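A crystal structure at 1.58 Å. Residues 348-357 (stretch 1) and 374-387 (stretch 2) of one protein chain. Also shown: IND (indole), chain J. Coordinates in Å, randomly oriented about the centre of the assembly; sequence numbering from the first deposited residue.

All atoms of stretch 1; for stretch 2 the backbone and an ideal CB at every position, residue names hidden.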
ATOM      1  N   ALA B 348     -13.329   0.631   5.882  1.00 11.37           N
ATOM      2  CA  ALA B 348     -14.273   0.315   4.811  1.00 11.04           C
ATOM      3  C   ALA B 348     -14.039   1.171   3.575  1.00 10.76           C
ATOM      4  O   ALA B 348     -14.173   0.675   2.447  1.00 11.33           O
ATOM      5  CB  ALA B 348     -15.699   0.499   5.298  1.00 11.10           C
ATOM      6  N   THR B 349     -13.666   2.442   3.768  1.00 10.43           N
ATOM      7  CA  THR B 349     -13.396   3.345   2.653  1.00 11.34           C
ATOM      8  C   THR B 349     -12.191   2.862   1.857  1.00 12.56           C
ATOM      9  O   THR B 349     -12.268   2.692   0.637  1.00 13.87           O
ATOM     10  CB  THR B 349     -13.156   4.768   3.165  1.00 13.18           C
ATOM     11  OG1 THR B 349     -14.359   5.293   3.754  1.00 12.63           O
ATOM     12  CG2 THR B 349     -12.715   5.703   2.027  1.00 12.81           C
ATOM     13  N   ARG B 350     -11.066   2.641   2.534  1.00 11.71           N
ATOM     14  CA  ARG B 350      -9.873   2.173   1.832  1.00 12.35           C
ATOM     15  C   ARG B 350     -10.149   0.862   1.125  1.00 13.66           C
ATOM     16  O   ARG B 350      -9.741   0.666  -0.031  1.00 15.47           O
ATOM     17  CB  ARG B 350      -8.708   2.006   2.810  1.00 15.43           C
ATOM     18  CG  ARG B 350      -8.288   3.289   3.528  1.00 39.67           C
ATOM     19  CD  ARG B 350      -7.985   4.409   2.552  1.00 58.43           C
ATOM     20  NE  ARG B 350      -7.260   5.518   3.168  1.00 46.16           N
ATOM     21  CZ  ARG B 350      -7.219   6.746   2.660  1.00 46.67           C
ATOM     22  NH1 ARG B 350      -7.870   7.019   1.536  1.00 37.84           N
ATOM     23  NH2 ARG B 350      -6.525   7.700   3.273  1.00 47.23           N
ATOM     24  N   LEU B 351     -10.874  -0.040   1.792  1.00 12.12           N
ATOM     25  CA  LEU B 351     -11.135  -1.354   1.217  1.00 12.18           C
ATOM     26  C   LEU B 351     -11.952  -1.241  -0.064  1.00 15.16           C
ATOM     27  O   LEU B 351     -11.582  -1.799  -1.103  1.00 12.19           O
ATOM     28  CB  LEU B 351     -11.858  -2.247   2.237  1.00 13.12           C
ATOM     29  CG  LEU B 351     -12.299  -3.588   1.658  1.00 16.36           C
ATOM     30  CD1 LEU B 351     -11.094  -4.358   1.151  1.00 16.48           C
ATOM     31  CD2 LEU B 351     -13.087  -4.387   2.700  1.00 19.21           C
ATOM     32  N   VAL B 352     -13.075  -0.524  -0.016  1.00 11.44           N
ATOM     33  CA  VAL B 352     -13.966  -0.536  -1.171  1.00 11.46           C
ATOM     34  C   VAL B 352     -13.323   0.185  -2.348  1.00 11.75           C
ATOM     35  O   VAL B 352     -13.490  -0.229  -3.498  1.00 11.81           O
ATOM     36  CB  VAL B 352     -15.353   0.042  -0.822  1.00 12.06           C
ATOM     37  CG1 VAL B 352     -15.327   1.546  -0.602  1.00 10.91           C
ATOM     38  CG2 VAL B 352     -16.345  -0.314  -1.929  1.00 14.49           C
ATOM     39  N   ILE B 353     -12.561   1.253  -2.088  1.00 11.84           N
ATOM     40  CA  ILE B 353     -11.954   2.002  -3.186  1.00 11.06           C
ATOM     41  C   ILE B 353     -10.856   1.173  -3.859  1.00 12.55           C
ATOM     42  O   ILE B 353     -10.737   1.170  -5.091  1.00 12.71           O
ATOM     43  CB  ILE B 353     -11.430   3.362  -2.679  1.00 13.11           C
ATOM     44  CG1 ILE B 353     -12.590   4.284  -2.261  1.00 13.92           C
ATOM     45  CG2 ILE B 353     -10.560   4.064  -3.728  1.00 17.15           C
ATOM     46  CD1 ILE B 353     -13.600   4.598  -3.362  1.00 14.29           C
ATOM     47  N   GLU B 354     -10.061   0.435  -3.074  1.00 12.85           N
ATOM     48  CA  GLU B 354      -9.017  -0.421  -3.645  1.00 13.10           C
ATOM     49  C   GLU B 354      -9.624  -1.592  -4.402  1.00 12.39           C
ATOM     50  O   GLU B 354      -9.242  -1.882  -5.539  1.00 14.43           O
ATOM     51  CB  GLU B 354      -8.091  -0.946  -2.536  1.00 11.02           C
ATOM     52  CG  GLU B 354      -7.243   0.108  -1.900  1.00 18.81           C
ATOM     53  CD  GLU B 354      -6.319  -0.445  -0.819  1.00 47.89           C
ATOM     54  OE1 GLU B 354      -6.361  -1.667  -0.556  1.00 34.03           O
ATOM     55  OE2 GLU B 354      -5.549   0.350  -0.232  1.00 46.01           O
ATOM     56  N   LEU B 355     -10.586  -2.271  -3.781  1.00 10.99           N
ATOM     57  CA  LEU B 355     -11.139  -3.513  -4.305  1.00 14.95           C
ATOM     58  C   LEU B 355     -11.890  -3.298  -5.618  1.00 14.86           C
ATOM     59  O   LEU B 355     -11.744  -4.082  -6.568  1.00 12.60           O
ATOM     60  CB  LEU B 355     -12.047  -4.090  -3.220  1.00 18.38           C
ATOM     61  CG  LEU B 355     -12.944  -5.291  -3.374  1.00 26.50           C
ATOM     62  CD1 LEU B 355     -13.300  -5.752  -1.941  1.00 21.51           C
ATOM     63  CD2 LEU B 355     -14.193  -4.941  -4.167  1.00 16.99           C
ATOM     64  N   THR B 356     -12.700  -2.249  -5.696  1.00 12.42           N
ATOM     65  CA  THR B 356     -13.534  -2.071  -6.875  1.00 11.53           C
ATOM     66  C   THR B 356     -12.709  -1.740  -8.106  1.00 12.57           C
ATOM     67  O   THR B 356     -13.178  -1.966  -9.229  1.00 13.92           O
ATOM     68  CB  THR B 356     -14.595  -0.988  -6.638  1.00 12.98           C
ATOM     69  OG1 THR B 356     -13.981   0.236  -6.229  1.00 12.72           O
ATOM     70  CG2 THR B 356     -15.589  -1.446  -5.581  1.00 12.82           C
ATOM     71  N   SER B 357     -11.489  -1.245  -7.914  1.00 13.36           N
ATOM     72  CA  SER B 357     -10.569  -0.963  -9.006  1.00 13.44           C
ATOM     73  C   SER B 357      -9.666  -2.155  -9.295  1.00 13.54           C
ATOM     74  O   SER B 357      -9.524  -2.569 -10.449  1.00 14.42           O
ATOM     75  CB  SER B 357      -9.720   0.266  -8.671  1.00 12.71           C
ATOM     76  OG  SER B 357      -8.743   0.475  -9.662  1.00 14.85           O
ATOM     77  N   UNK B 374     -20.417  -3.777 -17.075  1.00 18.06           N
ATOM     78  CA  UNK B 374     -20.892  -2.784 -16.132  1.00 17.48           C
ATOM     79  C   UNK B 374     -20.291  -2.872 -14.747  1.00 14.38           C
ATOM     80  O   UNK B 374     -20.848  -2.299 -13.806  1.00 15.89           O
ATOM     81  CB  UNK B 374     -22.414  -2.891 -16.016  1.00 17.48           C
ATOM     82  N   UNK B 375     -19.159  -3.549 -14.598  1.00 14.42           N
ATOM     83  CA  UNK B 375     -18.584  -3.755 -13.271  1.00 13.03           C
ATOM     84  C   UNK B 375     -18.097  -2.453 -12.660  1.00 13.87           C
ATOM     85  O   UNK B 375     -18.037  -2.333 -11.428  1.00 13.60           O
ATOM     86  CB  UNK B 375     -17.430  -4.757 -13.343  1.00 13.03           C
ATOM     87  N   UNK B 376     -17.772  -1.468 -13.492  1.00 13.37           N
ATOM     88  CA  UNK B 376     -17.304  -0.181 -13.008  1.00 12.32           C
ATOM     89  C   UNK B 376     -18.340   0.540 -12.161  1.00 11.42           C
ATOM     90  O   UNK B 376     -17.980   1.503 -11.493  1.00 12.38           O
ATOM     91  CB  UNK B 376     -16.901   0.703 -14.190  1.00 12.32           C
ATOM     92  N   UNK B 377     -19.601   0.108 -12.192  1.00 12.00           N
ATOM     93  CA  UNK B 377     -20.622   0.693 -11.325  1.00 12.87           C
ATOM     94  C   UNK B 377     -20.208   0.660  -9.860  1.00 10.88           C
ATOM     95  O   UNK B 377     -20.465   1.611  -9.113  1.00 12.44           O
ATOM     96  CB  UNK B 377     -21.951  -0.043 -11.504  1.00 12.87           C
ATOM     97  N   UNK B 378     -19.571  -0.428  -9.420  1.00 12.48           N
ATOM     98  CA  UNK B 378     -19.186  -0.525  -8.014  1.00 14.23           C
ATOM     99  C   UNK B 378     -18.167   0.550  -7.643  1.00 11.34           C
ATOM    100  O   UNK B 378     -18.336   1.266  -6.646  1.00 12.14           O
ATOM    101  CB  UNK B 378     -18.616  -1.913  -7.715  1.00 14.23           C
ATOM    102  N   UNK B 379     -17.117   0.706  -8.452  1.00 11.81           N
ATOM    103  CA  UNK B 379     -16.155   1.773  -8.207  1.00  9.82           C
ATOM    104  C   UNK B 379     -16.822   3.135  -8.310  1.00 11.77           C
ATOM    105  O   UNK B 379     -16.581   4.010  -7.475  1.00 11.64           O
ATOM    106  CB  UNK B 379     -14.988   1.680  -9.192  1.00  9.82           C
ATOM    107  N   UNK B 380     -17.674   3.337  -9.316  1.00 10.59           N
ATOM    108  CA  UNK B 380     -18.308   4.647  -9.459  1.00 13.74           C
ATOM    109  C   UNK B 380     -19.155   4.991  -8.231  1.00 10.28           C
ATOM    110  O   UNK B 380     -19.097   6.115  -7.718  1.00 11.70           O
ATOM    111  CB  UNK B 380     -19.174   4.681 -10.720  1.00 13.74           C
ATOM    112  N   UNK B 381     -19.932   4.033  -7.744  1.00 12.66           N
ATOM    113  CA  UNK B 381     -20.788   4.273  -6.585  1.00 10.15           C
ATOM    114  C   UNK B 381     -19.956   4.562  -5.348  1.00  9.91           C
ATOM    115  O   UNK B 381     -20.183   5.550  -4.641  1.00 13.21           O
ATOM    116  CB  UNK B 381     -21.703   3.073  -6.335  1.00 10.15           C
ATOM    117  N   UNK B 382     -18.966   3.712  -5.085  1.00 11.20           N
ATOM    118  CA  UNK B 382     -18.118   3.900  -3.920  1.00 12.98           C
ATOM    119  C   UNK B 382     -17.291   5.166  -4.041  1.00 11.64           C
ATOM    120  O   UNK B 382     -17.175   5.922  -3.071  1.00 11.31           O
ATOM    121  CB  UNK B 382     -17.202   2.690  -3.726  1.00 12.98           C
ATOM    122  N   UNK B 383     -16.685   5.404  -5.210  1.00 12.45           N
ATOM    123  CA  UNK B 383     -15.829   6.579  -5.362  1.00 10.72           C
ATOM    124  C   UNK B 383     -16.621   7.862  -5.136  1.00  9.84           C
ATOM    125  O   UNK B 383     -16.096   8.838  -4.585  1.00 12.06           O
ATOM    126  CB  UNK B 383     -15.184   6.595  -6.750  1.00 10.72           C
ATOM    127  N   UNK B 384     -17.891   7.877  -5.554  1.00 11.33           N
ATOM    128  CA  UNK B 384     -18.745   9.042  -5.340  1.00 11.69           C
ATOM    129  C   UNK B 384     -19.044   9.248  -3.857  1.00 12.55           C
ATOM    130  O   UNK B 384     -18.760  10.311  -3.294  1.00 13.79           O
ATOM    131  CB  UNK B 384     -20.051   8.891  -6.122  1.00 11.69           C
ATOM    132  N   UNK B 385     -19.633   8.251  -3.195  1.00 12.49           N
ATOM    133  CA  UNK B 385     -20.136   8.551  -1.867  1.00 13.05           C
ATOM    134  C   UNK B 385     -19.043   8.630  -0.808  1.00 11.68           C
ATOM    135  O   UNK B 385     -19.221   9.345   0.185  1.00 12.79           O
ATOM    136  CB  UNK B 385     -21.164   7.494  -1.460  1.00 13.05           C
ATOM    137  N   UNK B 386     -17.917   7.924  -0.975  1.00 11.21           N
ATOM    138  CA  UNK B 386     -16.851   8.009   0.018  1.00 10.95           C
ATOM    139  C   UNK B 386     -16.324   9.433   0.182  1.00 11.26           C
ATOM    140  O   UNK B 386     -15.632   9.718   1.167  1.00 14.76           O
ATOM    141  CB  UNK B 386     -15.703   7.075  -0.369  1.00 10.95           C
ATOM    142  N   UNK B 387     -16.625  10.330  -0.768  1.00 10.80           N
ATOM    143  CA  UNK B 387     -16.230  11.727  -0.710  1.00 10.78           C
ATOM    144  C   UNK B 387     -17.182  12.579   0.116  1.00 14.41           C
ATOM    145  O   UNK B 387     -16.937  13.784   0.263  1.00 13.91           O
ATOM    146  CB  UNK B 387     -16.132  12.295  -2.127  1.00 10.78           C
TER
HETATM  147  N1  IND J 501     -23.966  10.968  -3.381  1.00 42.16           N
HETATM  148  C2  IND J 501     -25.239  11.034  -3.004  1.00 32.99           C
HETATM  149  C3  IND J 501     -25.203  11.882  -2.048  1.00 33.15           C
HETATM  150  C4  IND J 501     -23.641  13.329  -0.748  1.00 34.42           C
HETATM  151  C5  IND J 501     -22.284  13.658  -0.679  1.00 30.91           C
HETATM  152  C6  IND J 501     -21.357  13.069  -1.564  1.00 32.02           C
HETATM  153  C7  IND J 501     -21.791  12.153  -2.518  1.00 26.51           C
HETATM  154  C8  IND J 501     -23.130  11.824  -2.596  1.00 34.34           C
HETATM  155  C9  IND J 501     -24.068  12.424  -1.686  1.00 33.29           C

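The two segments run roughly antiparallel, their helix axes inclined at 153° and 8.6 Å apart at closest approach, so the chain enters the contact beside Thr356 and leaves it beside Thr349.

Position 374 lies beyond the reach of stretch 1, but its phi of 77° favours glycine, and Gly374 is found. At 375 CA-to-CB points sideways with nothing within 5.5 Å, so only a long side chain could return to the contact. Phe375 does so, its edge meeting a carbonyl, with CE2 3.6 Å from Thr356 O.

Positions 376 and 377 face away or lie out of reach, and polar residues are as suitable as any. Asp376 and Arg377 occupy them.

At 378 CB points toward stretch 1, 3.7 Å from Thr356 CG2, which suits an apolar residue, provided that any bulk turns aside. Phe378 meets this demand: its CB lies 3.8 Å from Thr356 CG2, while the end of the side chain leads away.

The backbones come closest at 379, where the CA atom is 4.8 Å from Thr356 CA. The ideal CB is already 3.4 Å from Thr356 OG1. Thr356 OG1 donates to Val352 O (2.8 Å), so its proton is spent and an acceptor would find nothing to bind there. Small residues would fit; CA-to-CB points sideways, so a larger side chain can also pass beside Ser357. Trp379 does this, with CD1 4.2 Å from Ser357 CB. A water accepts from Trp379 N (3.0 Å) and donates to Thr356 O (2.8 Å), tying the two backbones together.

Position 380 points away, and 381 is out of reach; either tolerates charge. Arg380 forms a salt bridge with Asp376, NE to OD2 2.8 Å, and 381 is Asp381.

At 382 CB points directly at stretch 1, 3.6 Å from Val352 CG2 and 4.1 Å from Ile353 CD1. A small apolar residue fits this close approach, and Ala382 packs its methyl against both.

Position 383 points sideways, its CB 4.2 Å from Ile353 CD1; an aliphatic chain or a flat group could cover that methyl. Arg383 curls back so that Ile353 CD1 lies over one guanidinium face, 3.8 Å from CZ.

Position 384 points away and 385 is out of reach, so polar or apolar side chains would both do. Thr384 and His385 instead approach the indole, His385 CD2 lying 3.7 Å from its C8.

At 386 CB again points toward stretch 1, near Thr349 CG2 and Ile353 CD1, inviting a small or beta-branched residue. Thr386 places CG2 3.9 Å from Thr349 CG2, while its OG1 donates to Ala382 O (2.7 Å) and accepts from Arg383 NH2 (2.9 Å). At 387 CA-to-CB is sideways with nothing of stretch 1 within 5.5 Å, so again either kind would do; the residue is Leu387.

Stretch 2 374-387: GFDRFWRDARTHTL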
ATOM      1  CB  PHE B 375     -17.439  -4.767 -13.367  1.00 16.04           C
ATOM      2  CG  PHE B 375     -16.820  -5.108 -12.041  1.00 14.30           C
ATOM      3  CD1 PHE B 375     -17.384  -6.073 -11.238  1.00 14.73           C
ATOM      4  CD2 PHE B 375     -15.675  -4.460 -11.609  1.00 14.64           C
ATOM      5  CE1 PHE B 375     -16.832  -6.375 -10.028  1.00 13.45           C
ATOM      6  CE2 PHE B 375     -15.118  -4.776 -10.393  1.00 11.53           C
ATOM      7  CZ  PHE B 375     -15.700  -5.729  -9.610  1.00 11.38           C
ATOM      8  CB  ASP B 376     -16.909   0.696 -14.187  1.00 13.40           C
ATOM      9  CG  ASP B 376     -18.056   0.984 -15.100  1.00 13.58           C
ATOM     10  OD1 ASP B 376     -18.595   0.035 -15.703  1.00 15.84           O
ATOM     11  OD2 ASP B 376     -18.413   2.174 -15.242  1.00 16.43           O
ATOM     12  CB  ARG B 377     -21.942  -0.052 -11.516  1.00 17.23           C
ATOM     13  CG  ARG B 377     -23.056   0.419 -10.631  1.00 19.61           C
ATOM     14  CD  ARG B 377     -24.361  -0.304 -10.999  1.00 20.19           C
ATOM     15  NE  ARG B 377     -24.217  -1.762 -10.962  1.00 16.47           N
ATOM     16  CZ  ARG B 377     -24.378  -2.512  -9.882  1.00 14.43           C
ATOM     17  NH1 ARG B 377     -24.725  -1.961  -8.725  1.00 17.83           N
ATOM     18  NH2 ARG B 377     -24.197  -3.822  -9.960  1.00 18.97           N
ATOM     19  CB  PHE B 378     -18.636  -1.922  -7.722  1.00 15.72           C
ATOM     20  CG  PHE B 378     -19.650  -3.028  -7.893  1.00 11.74           C
ATOM     21  CD1 PHE B 378     -20.589  -3.288  -6.899  1.00 11.70           C
ATOM     22  CD2 PHE B 378     -19.645  -3.829  -9.028  1.00 14.10           C
ATOM     23  CE1 PHE B 378     -21.514  -4.312  -7.046  1.00 14.64           C
ATOM     24  CE2 PHE B 378     -20.560  -4.856  -9.183  1.00 15.51           C
ATOM     25  CZ  PHE B 378     -21.506  -5.088  -8.193  1.00 13.56           C
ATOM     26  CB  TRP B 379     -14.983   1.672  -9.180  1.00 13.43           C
ATOM     27  CG  TRP B 379     -14.013   2.829  -9.068  1.00 11.30           C
ATOM     28  CD1 TRP B 379     -12.980   2.947  -8.193  1.00 11.49           C
ATOM     29  CD2 TRP B 379     -14.006   4.020  -9.855  1.00 13.61           C
ATOM     30  NE1 TRP B 379     -12.328   4.150  -8.376  1.00 12.69           N
ATOM     31  CE2 TRP B 379     -12.941   4.824  -9.394  1.00 11.59           C
ATOM     32  CE3 TRP B 379     -14.792   4.486 -10.910  1.00 13.76           C
ATOM     33  CZ2 TRP B 379     -12.640   6.055  -9.952  1.00 13.11           C
ATOM     34  CZ3 TRP B 379     -14.494   5.721 -11.456  1.00 11.93           C
ATOM     35  CH2 TRP B 379     -13.425   6.485 -10.982  1.00 13.13           C
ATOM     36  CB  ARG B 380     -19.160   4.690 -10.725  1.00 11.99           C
ATOM     37  CG  ARG B 380     -18.345   4.771 -12.007  1.00 12.38           C
ATOM     38  CD  ARG B 380     -19.222   5.074 -13.200  1.00 13.14           C
ATOM     39  NE  ARG B 380     -19.973   3.917 -13.664  1.00 12.25           N
ATOM     40  CZ  ARG B 380     -21.277   3.713 -13.466  1.00 12.81           C
ATOM     41  NH1 ARG B 380     -22.008   4.573 -12.778  1.00 14.32           N
ATOM     42  NH2 ARG B 380     -21.851   2.625 -13.942  1.00 13.73           N
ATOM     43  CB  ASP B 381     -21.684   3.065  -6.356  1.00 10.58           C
ATOM     44  CG  ASP B 381     -22.763   2.924  -7.411  1.00 13.71           C
ATOM     45  OD1 ASP B 381     -23.113   3.936  -8.064  1.00 12.72           O
ATOM     46  OD2 ASP B 381     -23.269   1.794  -7.581  1.00 13.77           O
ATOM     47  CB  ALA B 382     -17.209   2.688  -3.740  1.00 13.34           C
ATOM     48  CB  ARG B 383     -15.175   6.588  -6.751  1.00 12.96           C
ATOM     49  CG  ARG B 383     -14.273   7.785  -7.059  1.00 10.96           C
ATOM     50  CD  ARG B 383     -13.010   7.804  -6.224  1.00 12.74           C
ATOM     51  NE  ARG B 383     -13.288   8.105  -4.824  1.00 11.88           N
ATOM     52  CZ  ARG B 383     -12.378   8.112  -3.861  1.00 13.62           C
ATOM     53  NH1 ARG B 383     -11.102   7.892  -4.137  1.00 12.99           N
ATOM     54  NH2 ARG B 383     -12.744   8.341  -2.600  1.00 15.11           N
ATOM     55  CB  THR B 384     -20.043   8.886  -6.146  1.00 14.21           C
ATOM     56  OG1 THR B 384     -19.748   8.833  -7.551  1.00 11.47           O
ATOM     57  CG2 THR B 384     -20.997  10.055  -5.920  1.00 14.88           C
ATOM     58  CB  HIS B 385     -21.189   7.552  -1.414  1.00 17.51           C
ATOM     59  CG  HIS B 385     -21.959   8.078  -0.253  1.00 19.19           C
ATOM     60  ND1 HIS B 385     -21.630   7.760   1.044  1.00 14.70           N
ATOM     61  CD2 HIS B 385     -22.930   9.023  -0.179  1.00 22.20           C
ATOM     62  CE1 HIS B 385     -22.419   8.428   1.869  1.00 20.06           C
ATOM     63  NE2 HIS B 385     -23.215   9.205   1.155  1.00 23.35           N
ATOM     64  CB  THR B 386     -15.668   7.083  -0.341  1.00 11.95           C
ATOM     65  OG1 THR B 386     -15.253   7.316  -1.695  1.00 12.32           O
ATOM     66  CG2 THR B 386     -16.001   5.616  -0.141  1.00 12.77           C
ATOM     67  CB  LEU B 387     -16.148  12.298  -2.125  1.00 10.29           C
ATOM     68  CG  LEU B 387     -15.199  11.543  -3.057  1.00 10.66           C
ATOM     69  CD1 LEU B 387     -15.366  12.017  -4.488  1.00 14.12           C
ATOM     70  CD2 LEU B 387     -13.760  11.719  -2.613  1.00 11.97           C
TER
HETATM   71  O   HOH W   1     -15.022   7.996   3.410  1.00 12.32           O
HETATM   72  O   HOH W   2     -15.783  -1.377 -10.104  1.00 12.51           O
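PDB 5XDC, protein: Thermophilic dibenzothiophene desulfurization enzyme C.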